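Local coordinates for ATP-dependent helicase FUN30 (Saccharomyces cerevisiae S288c, PDB 5GN1), which remodels nucleosomes at the expense of ATP hydrolysis, acting in DNA double-strand break end resection and heterochromatin organization, at residues T196-K201 with L225-L230; Q213-L218 with I256-T261; I217-L222 with F229-G234; D246-Y249 with D253-I256. All blocks are in the same frame, centred on the assembly; numbering follows the deposited sequence.

All four contacts lie in the RecA-like C-terminal half of the Snf2-family ATPase, around the end of its parallel sheet where strands 256-260 and 229-232 run side by side. Contacts 2 and 4 are buried, contact 2 nearest the centre of the chain; both are made by apolar side chains against each other and against backbone, without hydrogen bonds. Contact 3, partly buried, continues along helix 212-224 from contact 2 to the outermost strand 229-232, and there apolar packing is joined by a salt-bridge network. Contact 1 is at the surface, where a tyrosine ring before that strand meets helix 185-200. Contact 4, farther from the centre, packs helix 241-250 on the loop entering strand 256-260.

Contact 1 (T196-K201 with L225-L230); sequences TIIVDK and LDYKFL
The side chain of I198 lies over the ring of Y227, its CD1 methyl 3.8 Å from the ring centroid and only 4° off the normal. This is a CH-pi contact of nearly ideal placement, with CD1 about equally far from all six ring carbons. The second branch of the isoleucine reaches the same residue farther out: I198 CG2, anti to the backbone N because chi1 is -62° for CG1, stands 3.9 Å from Y227 CE1. The opposite face of the ring is covered from within its own segment, by the carbonyl oxygen L225 O 3.9 Å above the plane, so the aromatic group is sandwiched between a methyl and a peptide oxygen. Just before the tyrosine, helix 212-224 ends in a Schellman motif, with D226 at positive phi, and the chain then turns into strand 229-232. Y227 thus bridges from this helix-to-strand connection of the RecA-like fold to the last turns of helix 185-200, where L194 and K195 also touch it. Replacing Y227 by an alanine would probably leave the I198 methyls without their aromatic cover and open a gap between the connection and the helix. At the far end of the ring, V199 CG2 approaches Y227 OH to 4.0 Å, the two side chains crossing at about a right angle.

Contact 2 (Q213-L218 with I256-T261); sequences QVLDIL and IFILST
Apolar contact between L215 and strand 256-260 makes up most of this interface, in which helix 212-224 packs on the parallel sheet of the RecA-like domain. The short helical and strand segments run almost antiparallel, at 163°, with their axes 9.1 Å apart. L215 and I258 slide past each other in opposite directions, and L215 CD2 comes to 4.0 Å from I258 CB. The isoleucine has chi1 at 71°, which sets CG1 between its backbone N and carbonyl carbon and lets CD1 meet the helix backbone.

Side chain also meets backbone, in both directions. The two leucine methyls divide the strand between them: L215 CD1 rests against the peptide link after L259, 3.8 Å from S260 N, while L215 CD2 lies 3.8 Å from L259 O. In return, I258 CD1 touches the helix backbone at L215 O, 3.9 Å away. An alanine in place of L215 would probably open a gap over the L259-S260 peptide and beside I258 CB, where CD2 now sits.

R231 of the adjoining strand borders both L215 and I258, and L218, one turn along, packs on I187 and L190 of helix 185-200. With every touching residue buried and van der Waals contact alone joining the two segments, the fit depends on the shapes of the branched side chains rather than on polar direction.

Contact 3 (I217-L222 with F229-G234); sequences ILEMVL and FLRLDG
A salt-bridge network of E219, R231 and D233 ties helix 212-224 to strand 229-232 at the edge of the sheet, beside the ring of F229, which packs on the same helix. R231 reaches the helix through NH1, which gives a hydrogen bond of 2.7 Å to E219 OE2 with an angle of 150° at the hydrogen. The donor comes from above the carboxylate plane, and the carboxylate and guanidinium planes stand nearly perpendicular. With CG anti to the backbone N (chi1 164°) and the chain extended as far as NE, the arginine carries its guanidinium out alongside the helix. Its other edge grips D233 side-on: NE and NH2 both donate to D233 OD2, at 2.8 Å from NE and 3.0 Å from NH2. Since D216 also forms a salt bridge with NH1, the guanidinium is held by three carboxylates, which probably fixes its rotation, its single positive charge offsetting only part of the negative charge gathered there.

The strand follows the helix after a short connection and runs back almost antiparallel to it, at 171°, as in the helix-to-strand part of a right-handed beta-alpha-beta crossover in RecA-like domains. Where the strand begins, the ring of F229 packs obliquely against E219 and L222, one turn apart on the helix. E219 CG lies 3.6 Å from F229 CE2, so the glutamate packs its aliphatic part on the phenylalanine while its carboxylate serves the arginine. L222 CB sits 3.8 Å from F229 CD1, and L222 CD1 is 3.8 Å from F229 CB.

Contact 4 (D246-Y249 with D253-I256); sequences DKFY and DIPI
F248 inserts its ring between helix 241-250 and the chain that leads into strand 256-260, a helix-to-strand return within the parallel alpha/beta fold of the RecA-like domain. Its CE1 corner does most of the touching: F248 CE1 is 3.4 Å from I254 O and 3.7 Å from I256 C. P255 C stands at the ring edge near its plane, 4.1 Å from F248 CE1, so the aromatic group lies against the backbone of the loop more than against its side chains. The placement follows from chi1 of -163°, which puts CG anti to the backbone N and directs the ring across to the loop.

I254 points back at the helix, and its CG2 lies beyond the ring's edge, 4.4 Å from F248 CD1, while its CD1 lies 4.5 Å from CG of the exposed K247.

In the next shell, K204 donates hydrogen bonds to both F248 O and I254 O, joining the end of the helix to the loop, and makes a cation-pi contact with the F248 ring. F257 meets the same ring edge-to-face, and L230 of the neighbouring strand packs on K247, F248 and I254. Beyond the ring's leading corner, the last close approach is again to main chain, with F248 CZ 4.1 Å from P255 O.

Contact 1 (T196-K201 with L225-L230)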
loop_
_atom_site.group_PDB
_atom_site.type_symbol
_atom_site.label_atom_id
_atom_site.label_comp_id
_atom_site.label_asym_id
_atom_site.label_seq_id
_atom_site.Cartn_x
_atom_site.Cartn_y
_atom_site.Cartn_z
ATOM N N THR A 196 -21.631 0.070 0.349
ATOM C CA THR A 196 -22.508 0.873 -0.497
ATOM C C THR A 196 -22.508 0.367 -1.937
ATOM O O THR A 196 -23.571 0.151 -2.527
ATOM C CB THR A 196 -22.077 2.338 -0.451
ATOM O OG1 THR A 196 -22.220 2.833 0.886
ATOM C CG2 THR A 196 -22.931 3.158 -1.395
ATOM N N ILE A 197 -21.320 0.174 -2.521
ATOM C CA ILE A 197 -21.217 -0.178 -3.939
ATOM C C ILE A 197 -21.789 -1.564 -4.191
ATOM O O ILE A 197 -22.550 -1.787 -5.146
ATOM C CB ILE A 197 -19.744 -0.108 -4.397
ATOM C CG1 ILE A 197 -19.226 1.327 -4.393
ATOM C CG2 ILE A 197 -19.554 -0.773 -5.773
ATOM C CD1 ILE A 197 -17.713 1.397 -4.571
ATOM N N ILE A 198 -21.415 -2.524 -3.356
ATOM C CA ILE A 198 -21.660 -3.930 -3.655
ATOM C C ILE A 198 -23.003 -4.395 -3.106
ATOM O O ILE A 198 -23.760 -5.076 -3.799
ATOM C CB ILE A 198 -20.496 -4.793 -3.128
ATOM C CG1 ILE A 198 -19.191 -4.397 -3.821
ATOM C CG2 ILE A 198 -20.767 -6.276 -3.375
ATOM C CD1 ILE A 198 -17.958 -5.006 -3.180
ATOM N N VAL A 199 -23.336 -4.026 -1.870
ATOM C CA VAL A 199 -24.592 -4.477 -1.281
ATOM C C VAL A 199 -25.739 -3.553 -1.675
ATOM O O VAL A 199 -26.778 -4.013 -2.154
ATOM C CB VAL A 199 -24.456 -4.593 0.249
ATOM C CG1 VAL A 199 -25.698 -5.247 0.850
ATOM C CG2 VAL A 199 -23.222 -5.400 0.607
ATOM N N ASP A 200 -25.564 -2.238 -1.510
ATOM C CA ASP A 200 -26.669 -1.314 -1.756
ATOM C C ASP A 200 -26.853 -1.008 -3.245
ATOM O O ASP A 200 -27.982 -0.999 -3.744
ATOM C CB ASP A 200 -26.456 -0.026 -0.964
ATOM C CG ASP A 200 -26.393 -0.266 0.536
ATOM O OD1 ASP A 200 -26.851 -1.337 0.991
ATOM O OD2 ASP A 200 -25.894 0.619 1.264
ATOM N N LYS A 201 -25.768 -0.753 -3.974
ATOM C CA LYS A 201 -25.857 -0.436 -5.392
ATOM C C LYS A 201 -25.793 -1.662 -6.290
ATOM O O LYS A 201 -26.149 -1.559 -7.462
ATOM C CB LYS A 201 -24.741 0.545 -5.797
ATOM C CG LYS A 201 -24.868 1.929 -5.204
ATOM C CD LYS A 201 -23.744 2.838 -5.696
ATOM C CE LYS A 201 -23.876 4.244 -5.119
ATOM N NZ LYS A 201 -22.808 5.146 -5.623
ATOM N N LEU A 225 -14.122 -9.967 4.389
ATOM C CA LEU A 225 -15.385 -9.286 4.122
ATOM C C LEU A 225 -16.303 -10.104 3.221
ATOM O O LEU A 225 -17.406 -9.644 2.899
ATOM C CB LEU A 225 -15.128 -7.908 3.489
ATOM C CG LEU A 225 -14.485 -6.808 4.358
ATOM C CD1 LEU A 225 -14.104 -5.588 3.512
ATOM C CD2 LEU A 225 -15.401 -6.380 5.528
ATOM N N ASP A 226 -15.849 -11.284 2.799
ATOM C CA ASP A 226 -16.627 -12.222 1.996
ATOM C C ASP A 226 -16.963 -11.659 0.613
ATOM O O ASP A 226 -18.011 -11.974 0.043
ATOM C CB ASP A 226 -17.906 -12.646 2.735
ATOM C CG ASP A 226 -18.488 -13.941 2.198
ATOM O OD1 ASP A 226 -17.703 -14.788 1.711
ATOM O OD2 ASP A 226 -19.730 -14.103 2.256
ATOM N N TYR A 227 -16.078 -10.837 0.053
ATOM C CA TYR A 227 -16.211 -10.353 -1.320
ATOM C C TYR A 227 -15.234 -11.109 -2.212
ATOM O O TYR A 227 -14.020 -11.053 -1.985
ATOM C CB TYR A 227 -15.921 -8.855 -1.417
ATOM C CG TYR A 227 -16.841 -7.922 -0.654
ATOM C CD1 TYR A 227 -18.219 -8.069 -0.684
ATOM C CD2 TYR A 227 -16.315 -6.861 0.071
ATOM C CE1 TYR A 227 -19.052 -7.181 0.016
ATOM C CE2 TYR A 227 -17.125 -5.979 0.751
ATOM C CZ TYR A 227 -18.491 -6.142 0.731
ATOM O OH TYR A 227 -19.266 -5.241 1.442
ATOM N N LYS A 228 -15.749 -11.775 -3.242
ATOM C CA LYS A 228 -14.870 -12.348 -4.259
ATOM C C LYS A 228 -14.147 -11.248 -5.031
ATOM O O LYS A 228 -14.675 -10.154 -5.245
ATOM C CB LYS A 228 -15.656 -13.225 -5.247
ATOM C CG LYS A 228 -16.352 -14.442 -4.636
ATOM C CD LYS A 228 -17.220 -15.161 -5.697
ATOM C CE LYS A 228 -18.205 -16.155 -5.078
ATOM N NZ LYS A 228 -19.169 -16.730 -6.099
ATOM N N PHE A 229 -12.924 -11.551 -5.468
ATOM C CA PHE A 229 -12.122 -10.560 -6.165
ATOM C C PHE A 229 -11.197 -11.262 -7.149
ATOM O O PHE A 229 -10.951 -12.466 -7.052
ATOM C CB PHE A 229 -11.305 -9.706 -5.175
ATOM C CG PHE A 229 -10.223 -10.483 -4.468
ATOM C CD1 PHE A 229 -10.505 -11.181 -3.299
ATOM C CD2 PHE A 229 -8.938 -10.542 -4.993
ATOM C CE1 PHE A 229 -9.530 -11.929 -2.669
ATOM C CE2 PHE A 229 -7.944 -11.280 -4.365
ATOM C CZ PHE A 229 -8.242 -11.983 -3.208
ATOM N N LEU A 230 -10.691 -10.491 -8.109
ATOM C CA LEU A 230 -9.590 -10.883 -8.977
ATOM C C LEU A 230 -8.498 -9.835 -8.866
ATOM O O LEU A 230 -8.730 -8.718 -8.379
ATOM C CB LEU A 230 -10.032 -11.015 -10.441
ATOM C CG LEU A 230 -11.135 -12.042 -10.710
ATOM C CD1 LEU A 230 -11.905 -11.673 -11.985
ATOM C CD2 LEU A 230 -10.550 -13.456 -10.809
#

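Contact 2 (Q213-L218 with I256-T261)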
loop_
_atom_site.group_PDB
_atom_site.type_symbol
_atom_site.label_atom_id
_atom_site.label_comp_id
_atom_site.label_asym_id
_atom_site.label_seq_id
_atom_site.Cartn_x
_atom_site.Cartn_y
_atom_site.Cartn_z
ATOM N N GLN A 213 2.444 -4.420 -1.991
ATOM C CA GLN A 213 2.265 -4.849 -0.602
ATOM C C GLN A 213 0.864 -4.536 -0.090
ATOM O O GLN A 213 0.301 -5.290 0.720
ATOM C CB GLN A 213 3.291 -4.168 0.296
ATOM C CG GLN A 213 4.735 -4.579 0.114
ATOM C CD GLN A 213 5.656 -3.673 0.927
ATOM O OE1 GLN A 213 5.779 -2.475 0.647
ATOM N NE2 GLN A 213 6.289 -4.236 1.941
ATOM N N VAL A 214 0.306 -3.401 -0.509
ATOM C CA VAL A 214 -1.078 -3.093 -0.156
ATOM C C VAL A 214 -2.037 -4.076 -0.818
ATOM O O VAL A 214 -2.985 -4.544 -0.182
ATOM C CB VAL A 214 -1.408 -1.630 -0.510
ATOM C CG1 VAL A 214 -2.933 -1.384 -0.498
ATOM C CG2 VAL A 214 -0.693 -0.676 0.456
ATOM N N LEU A 215 -1.809 -4.415 -2.097
ATOM C CA LEU A 215 -2.655 -5.410 -2.763
ATOM C C LEU A 215 -2.649 -6.748 -2.020
ATOM O O LEU A 215 -3.698 -7.392 -1.861
ATOM C CB LEU A 215 -2.201 -5.603 -4.214
ATOM C CG LEU A 215 -2.401 -4.365 -5.107
ATOM C CD1 LEU A 215 -1.956 -4.615 -6.524
ATOM C CD2 LEU A 215 -3.874 -3.918 -5.090
ATOM N N ASP A 216 -1.474 -7.183 -1.556
ATOM C CA ASP A 216 -1.390 -8.405 -0.757
ATOM C C ASP A 216 -2.247 -8.305 0.498
ATOM O O ASP A 216 -2.948 -9.260 0.866
ATOM C CB ASP A 216 0.075 -8.687 -0.378
ATOM C CG ASP A 216 0.997 -8.857 -1.596
ATOM O OD1 ASP A 216 0.502 -9.158 -2.705
ATOM O OD2 ASP A 216 2.234 -8.713 -1.439
ATOM N N ILE A 217 -2.194 -7.167 1.184
ATOM C CA ILE A 217 -2.992 -7.030 2.400
ATOM C C ILE A 217 -4.472 -7.046 2.061
ATOM O O ILE A 217 -5.286 -7.639 2.782
ATOM C CB ILE A 217 -2.617 -5.746 3.157
ATOM C CG1 ILE A 217 -1.181 -5.827 3.671
ATOM C CG2 ILE A 217 -3.573 -5.538 4.315
ATOM C CD1 ILE A 217 -0.640 -4.476 4.173
ATOM N N LEU A 218 -4.843 -6.369 0.973
ATOM C CA LEU A 218 -6.252 -6.281 0.596
ATOM C C LEU A 218 -6.836 -7.646 0.294
ATOM O O LEU A 218 -8.037 -7.854 0.486
ATOM C CB LEU A 218 -6.422 -5.355 -0.614
ATOM C CG LEU A 218 -6.336 -3.854 -0.373
ATOM C CD1 LEU A 218 -6.464 -3.082 -1.686
ATOM C CD2 LEU A 218 -7.412 -3.415 0.615
ATOM N N ILE A 256 -15.244 -7.318 -7.376
ATOM C CA ILE A 256 -14.040 -6.517 -7.146
ATOM C C ILE A 256 -12.900 -6.998 -8.027
ATOM O O ILE A 256 -12.624 -8.202 -8.098
ATOM C CB ILE A 256 -13.591 -6.558 -5.676
ATOM C CG1 ILE A 256 -14.682 -6.003 -4.773
ATOM C CG2 ILE A 256 -12.291 -5.752 -5.486
ATOM C CD1 ILE A 256 -14.301 -6.048 -3.315
ATOM N N PHE A 257 -12.214 -6.047 -8.660
ATOM C CA PHE A 257 -10.945 -6.255 -9.350
ATOM C C PHE A 257 -9.922 -5.345 -8.679
ATOM O O PHE A 257 -10.116 -4.127 -8.640
ATOM C CB PHE A 257 -11.071 -5.905 -10.835
ATOM C CG PHE A 257 -10.255 -6.777 -11.751
ATOM C CD1 PHE A 257 -8.990 -7.190 -11.397
ATOM C CD2 PHE A 257 -10.770 -7.195 -12.971
ATOM C CE1 PHE A 257 -8.240 -8.000 -12.261
ATOM C CE2 PHE A 257 -10.026 -7.997 -13.827
ATOM C CZ PHE A 257 -8.762 -8.399 -13.464
ATOM N N ILE A 258 -8.847 -5.921 -8.130
ATOM C CA ILE A 258 -7.784 -5.122 -7.532
ATOM C C ILE A 258 -6.595 -5.107 -8.488
ATOM O O ILE A 258 -6.236 -6.140 -9.071
ATOM C CB ILE A 258 -7.394 -5.622 -6.123
ATOM C CG1 ILE A 258 -6.648 -6.961 -6.171
ATOM C CG2 ILE A 258 -8.624 -5.700 -5.201
ATOM C CD1 ILE A 258 -6.211 -7.435 -4.782
ATOM N N LEU A 259 -6.015 -3.918 -8.692
ATOM C CA LEU A 259 -4.993 -3.708 -9.713
ATOM C C LEU A 259 -3.931 -2.753 -9.204
ATOM O O LEU A 259 -4.191 -1.920 -8.329
ATOM C CB LEU A 259 -5.552 -3.092 -11.014
ATOM C CG LEU A 259 -6.728 -3.763 -11.722
ATOM C CD1 LEU A 259 -8.000 -3.022 -11.401
ATOM C CD2 LEU A 259 -6.482 -3.773 -13.241
ATOM N N SER A 260 -2.730 -2.866 -9.770
ATOM C CA SER A 260 -1.746 -1.808 -9.583
ATOM C C SER A 260 -2.134 -0.611 -10.444
ATOM O O SER A 260 -2.692 -0.757 -11.534
ATOM C CB SER A 260 -0.336 -2.282 -9.940
ATOM O OG SER A 260 -0.292 -2.836 -11.240
ATOM N N THR A 261 -1.854 0.586 -9.929
ATOM C CA THR A 261 -2.161 1.803 -10.672
ATOM C C THR A 261 -1.489 1.802 -12.041
ATOM O O THR A 261 -2.066 2.301 -13.011
ATOM C CB THR A 261 -1.755 3.009 -9.837
ATOM O OG1 THR A 261 -2.508 2.976 -8.623
ATOM C CG2 THR A 261 -2.034 4.311 -10.557
#

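Contact 3 (I217-L222 with F229-G234)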
loop_
_atom_site.group_PDB
_atom_site.type_symbol
_atom_site.label_atom_id
_atom_site.label_comp_id
_atom_site.label_asym_id
_atom_site.label_seq_id
_atom_site.Cartn_x
_atom_site.Cartn_y
_atom_site.Cartn_z
ATOM N N ILE A 217 -2.194 -7.167 1.184
ATOM C CA ILE A 217 -2.992 -7.030 2.400
ATOM C C ILE A 217 -4.472 -7.046 2.061
ATOM O O ILE A 217 -5.286 -7.639 2.782
ATOM C CB ILE A 217 -2.617 -5.746 3.157
ATOM C CG1 ILE A 217 -1.181 -5.827 3.671
ATOM C CG2 ILE A 217 -3.573 -5.538 4.315
ATOM C CD1 ILE A 217 -0.640 -4.476 4.173
ATOM N N LEU A 218 -4.843 -6.369 0.973
ATOM C CA LEU A 218 -6.252 -6.281 0.596
ATOM C C LEU A 218 -6.836 -7.646 0.294
ATOM O O LEU A 218 -8.037 -7.854 0.486
ATOM C CB LEU A 218 -6.422 -5.355 -0.614
ATOM C CG LEU A 218 -6.336 -3.854 -0.373
ATOM C CD1 LEU A 218 -6.464 -3.082 -1.686
ATOM C CD2 LEU A 218 -7.412 -3.415 0.615
ATOM N N GLU A 219 -6.014 -8.593 -0.170
ATOM C CA GLU A 219 -6.547 -9.921 -0.448
ATOM C C GLU A 219 -7.119 -10.553 0.821
ATOM O O GLU A 219 -8.190 -11.168 0.791
ATOM C CB GLU A 219 -5.465 -10.800 -1.078
ATOM C CG GLU A 219 -5.062 -10.359 -2.493
ATOM C CD GLU A 219 -4.214 -11.421 -3.196
ATOM O OE1 GLU A 219 -4.144 -12.544 -2.675
ATOM O OE2 GLU A 219 -3.616 -11.147 -4.256
ATOM N N MET A 220 -6.446 -10.365 1.964
ATOM C CA MET A 220 -6.982 -10.901 3.213
ATOM C C MET A 220 -8.184 -10.103 3.692
ATOM O O MET A 220 -9.146 -10.684 4.210
ATOM C CB MET A 220 -5.901 -10.934 4.292
ATOM C CG MET A 220 -4.752 -11.857 3.959
ATOM S SD MET A 220 -3.869 -12.306 5.468
ATOM C CE MET A 220 -5.103 -13.333 6.268
ATOM N N VAL A 221 -8.144 -8.776 3.530
ATOM C CA VAL A 221 -9.290 -7.927 3.869
ATOM C C VAL A 221 -10.536 -8.379 3.113
ATOM O O VAL A 221 -11.613 -8.562 3.698
ATOM C CB VAL A 221 -8.960 -6.449 3.575
ATOM C CG1 VAL A 221 -10.207 -5.555 3.705
ATOM C CG2 VAL A 221 -7.840 -5.933 4.482
ATOM N N LEU A 222 -10.415 -8.554 1.791
ATOM C CA LEU A 222 -11.601 -8.865 0.995
ATOM C C LEU A 222 -12.147 -10.246 1.342
ATOM O O LEU A 222 -13.372 -10.436 1.375
ATOM C CB LEU A 222 -11.287 -8.734 -0.504
ATOM C CG LEU A 222 -10.893 -7.302 -0.931
ATOM C CD1 LEU A 222 -10.608 -7.171 -2.432
ATOM C CD2 LEU A 222 -11.959 -6.287 -0.502
ATOM N N PHE A 229 -12.924 -11.551 -5.468
ATOM C CA PHE A 229 -12.122 -10.560 -6.165
ATOM C C PHE A 229 -11.197 -11.262 -7.149
ATOM O O PHE A 229 -10.951 -12.466 -7.052
ATOM C CB PHE A 229 -11.305 -9.706 -5.175
ATOM C CG PHE A 229 -10.223 -10.483 -4.468
ATOM C CD1 PHE A 229 -10.505 -11.181 -3.299
ATOM C CD2 PHE A 229 -8.938 -10.542 -4.993
ATOM C CE1 PHE A 229 -9.530 -11.929 -2.669
ATOM C CE2 PHE A 229 -7.944 -11.280 -4.365
ATOM C CZ PHE A 229 -8.242 -11.983 -3.208
ATOM N N LEU A 230 -10.691 -10.491 -8.109
ATOM C CA LEU A 230 -9.590 -10.883 -8.977
ATOM C C LEU A 230 -8.498 -9.835 -8.866
ATOM O O LEU A 230 -8.730 -8.718 -8.379
ATOM C CB LEU A 230 -10.032 -11.015 -10.441
ATOM C CG LEU A 230 -11.135 -12.042 -10.710
ATOM C CD1 LEU A 230 -11.905 -11.673 -11.985
ATOM C CD2 LEU A 230 -10.550 -13.456 -10.809
ATOM N N ARG A 231 -7.308 -10.194 -9.339
ATOM C CA ARG A 231 -6.153 -9.316 -9.211
ATOM C C ARG A 231 -5.316 -9.331 -10.480
ATOM O O ARG A 231 -5.129 -10.381 -11.094
ATOM C CB ARG A 231 -5.291 -9.732 -8.011
ATOM C CG ARG A 231 -3.885 -9.140 -8.007
ATOM C CD ARG A 231 -3.206 -9.407 -6.679
ATOM N NE ARG A 231 -1.877 -8.805 -6.602
ATOM C CZ ARG A 231 -1.158 -8.759 -5.483
ATOM N NH1 ARG A 231 -1.655 -9.276 -4.369
ATOM N NH2 ARG A 231 0.053 -8.216 -5.483
ATOM N N LEU A 232 -4.813 -8.156 -10.862
ATOM C CA LEU A 232 -3.965 -7.996 -12.037
ATOM C C LEU A 232 -2.984 -6.875 -11.746
ATOM O O LEU A 232 -3.403 -5.736 -11.512
ATOM C CB LEU A 232 -4.794 -7.678 -13.302
ATOM C CG LEU A 232 -4.123 -7.660 -14.691
ATOM C CD1 LEU A 232 -5.191 -7.679 -15.764
ATOM C CD2 LEU A 232 -3.199 -6.455 -14.922
ATOM N N ASP A 233 -1.689 -7.182 -11.777
ATOM C CA ASP A 233 -0.676 -6.172 -11.495
ATOM C C ASP A 233 0.447 -6.312 -12.520
ATOM O O ASP A 233 0.326 -7.033 -13.515
ATOM C CB ASP A 233 -0.198 -6.282 -10.035
ATOM C CG ASP A 233 0.326 -7.671 -9.664
ATOM O OD1 ASP A 233 0.966 -8.329 -10.499
ATOM O OD2 ASP A 233 0.093 -8.116 -8.520
ATOM N N GLY A 234 1.554 -5.610 -12.283
ATOM C CA GLY A 234 2.655 -5.663 -13.231
ATOM C C GLY A 234 3.370 -6.996 -13.292
ATOM O O GLY A 234 4.138 -7.227 -14.233
#

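Contact 4 (D246-Y249 with D253-I256)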
loop_
_atom_site.group_PDB
_atom_site.type_symbol
_atom_site.label_atom_id
_atom_site.label_comp_id
_atom_site.label_asym_id
_atom_site.label_seq_id
_atom_site.Cartn_x
_atom_site.Cartn_y
_atom_site.Cartn_z
ATOM N N ASP A 246 -11.828 -11.658 -18.580
ATOM C CA ASP A 246 -13.026 -12.366 -18.993
ATOM C C ASP A 246 -13.762 -12.847 -17.772
ATOM O O ASP A 246 -14.985 -12.730 -17.700
ATOM C CB ASP A 246 -12.695 -13.566 -19.859
ATOM C CG ASP A 246 -12.303 -13.184 -21.225
ATOM O OD1 ASP A 246 -12.577 -12.036 -21.636
ATOM O OD2 ASP A 246 -11.710 -14.028 -21.928
ATOM N N LYS A 247 -13.038 -13.400 -16.803
ATOM C CA LYS A 247 -13.775 -13.850 -15.639
ATOM C C LYS A 247 -14.564 -12.720 -14.982
ATOM O O LYS A 247 -15.676 -12.921 -14.497
ATOM C CB LYS A 247 -12.798 -14.443 -14.668
ATOM C CG LYS A 247 -13.208 -15.694 -13.956
ATOM C CD LYS A 247 -11.944 -16.352 -13.451
ATOM C CE LYS A 247 -12.198 -17.431 -12.413
ATOM N NZ LYS A 247 -10.896 -17.924 -11.881
ATOM N N PHE A 248 -13.978 -11.529 -14.976
ATOM C CA PHE A 248 -14.607 -10.364 -14.364
ATOM C C PHE A 248 -15.904 -10.012 -15.084
ATOM O O PHE A 248 -16.904 -9.671 -14.452
ATOM C CB PHE A 248 -13.654 -9.169 -14.380
ATOM C CG PHE A 248 -14.050 -8.064 -13.443
ATOM C CD1 PHE A 248 -14.354 -8.336 -12.119
ATOM C CD2 PHE A 248 -14.119 -6.754 -13.885
ATOM C CE1 PHE A 248 -14.719 -7.322 -11.255
ATOM C CE2 PHE A 248 -14.484 -5.735 -13.025
ATOM C CZ PHE A 248 -14.784 -6.020 -11.707
ATOM N N TYR A 249 -15.880 -10.097 -16.410
ATOM C CA TYR A 249 -17.054 -9.790 -17.220
ATOM C C TYR A 249 -18.128 -10.859 -17.092
ATOM O O TYR A 249 -19.320 -10.545 -17.117
ATOM C CB TYR A 249 -16.661 -9.645 -18.692
ATOM C CG TYR A 249 -16.176 -8.274 -19.074
ATOM C CD1 TYR A 249 -17.070 -7.293 -19.480
ATOM C CD2 TYR A 249 -14.819 -7.958 -19.029
ATOM C CE1 TYR A 249 -16.624 -6.026 -19.839
ATOM C CE2 TYR A 249 -14.364 -6.704 -19.370
ATOM C CZ TYR A 249 -15.263 -5.739 -19.784
ATOM O OH TYR A 249 -14.789 -4.488 -20.148
ATOM N N ASP A 253 -21.037 -12.524 -9.815
ATOM C CA ASP A 253 -20.813 -12.653 -8.382
ATOM C C ASP A 253 -19.386 -12.303 -7.961
ATOM O O ASP A 253 -19.012 -12.584 -6.814
ATOM C CB ASP A 253 -21.150 -14.077 -7.929
ATOM C CG ASP A 253 -21.404 -14.177 -6.430
ATOM O OD1 ASP A 253 -22.040 -13.260 -5.859
ATOM O OD2 ASP A 253 -20.974 -15.192 -5.828
ATOM N N ILE A 254 -18.577 -11.730 -8.854
ATOM C CA ILE A 254 -17.245 -11.247 -8.491
ATOM C C ILE A 254 -17.282 -9.726 -8.537
ATOM O O ILE A 254 -17.152 -9.138 -9.619
ATOM C CB ILE A 254 -16.148 -11.781 -9.421
ATOM C CG1 ILE A 254 -16.180 -13.306 -9.498
ATOM C CG2 ILE A 254 -14.762 -11.345 -8.919
ATOM C CD1 ILE A 254 -14.986 -13.897 -10.276
ATOM N N PRO A 255 -17.450 -9.047 -7.402
ATOM C CA PRO A 255 -17.691 -7.601 -7.462
ATOM C C PRO A 255 -16.434 -6.764 -7.628
ATOM O O PRO A 255 -16.552 -5.589 -8.006
ATOM C CB PRO A 255 -18.386 -7.309 -6.126
ATOM C CG PRO A 255 -17.818 -8.375 -5.191
ATOM C CD PRO A 255 -17.702 -9.602 -6.060
ATOM N N ILE A 256 -15.244 -7.318 -7.376
ATOM C CA ILE A 256 -14.040 -6.517 -7.146
ATOM C C ILE A 256 -12.900 -6.998 -8.027
ATOM O O ILE A 256 -12.624 -8.202 -8.098
ATOM C CB ILE A 256 -13.591 -6.558 -5.676
ATOM C CG1 ILE A 256 -14.682 -6.003 -4.773
ATOM C CG2 ILE A 256 -12.291 -5.752 -5.486
ATOM C CD1 ILE A 256 -14.301 -6.048 -3.315
#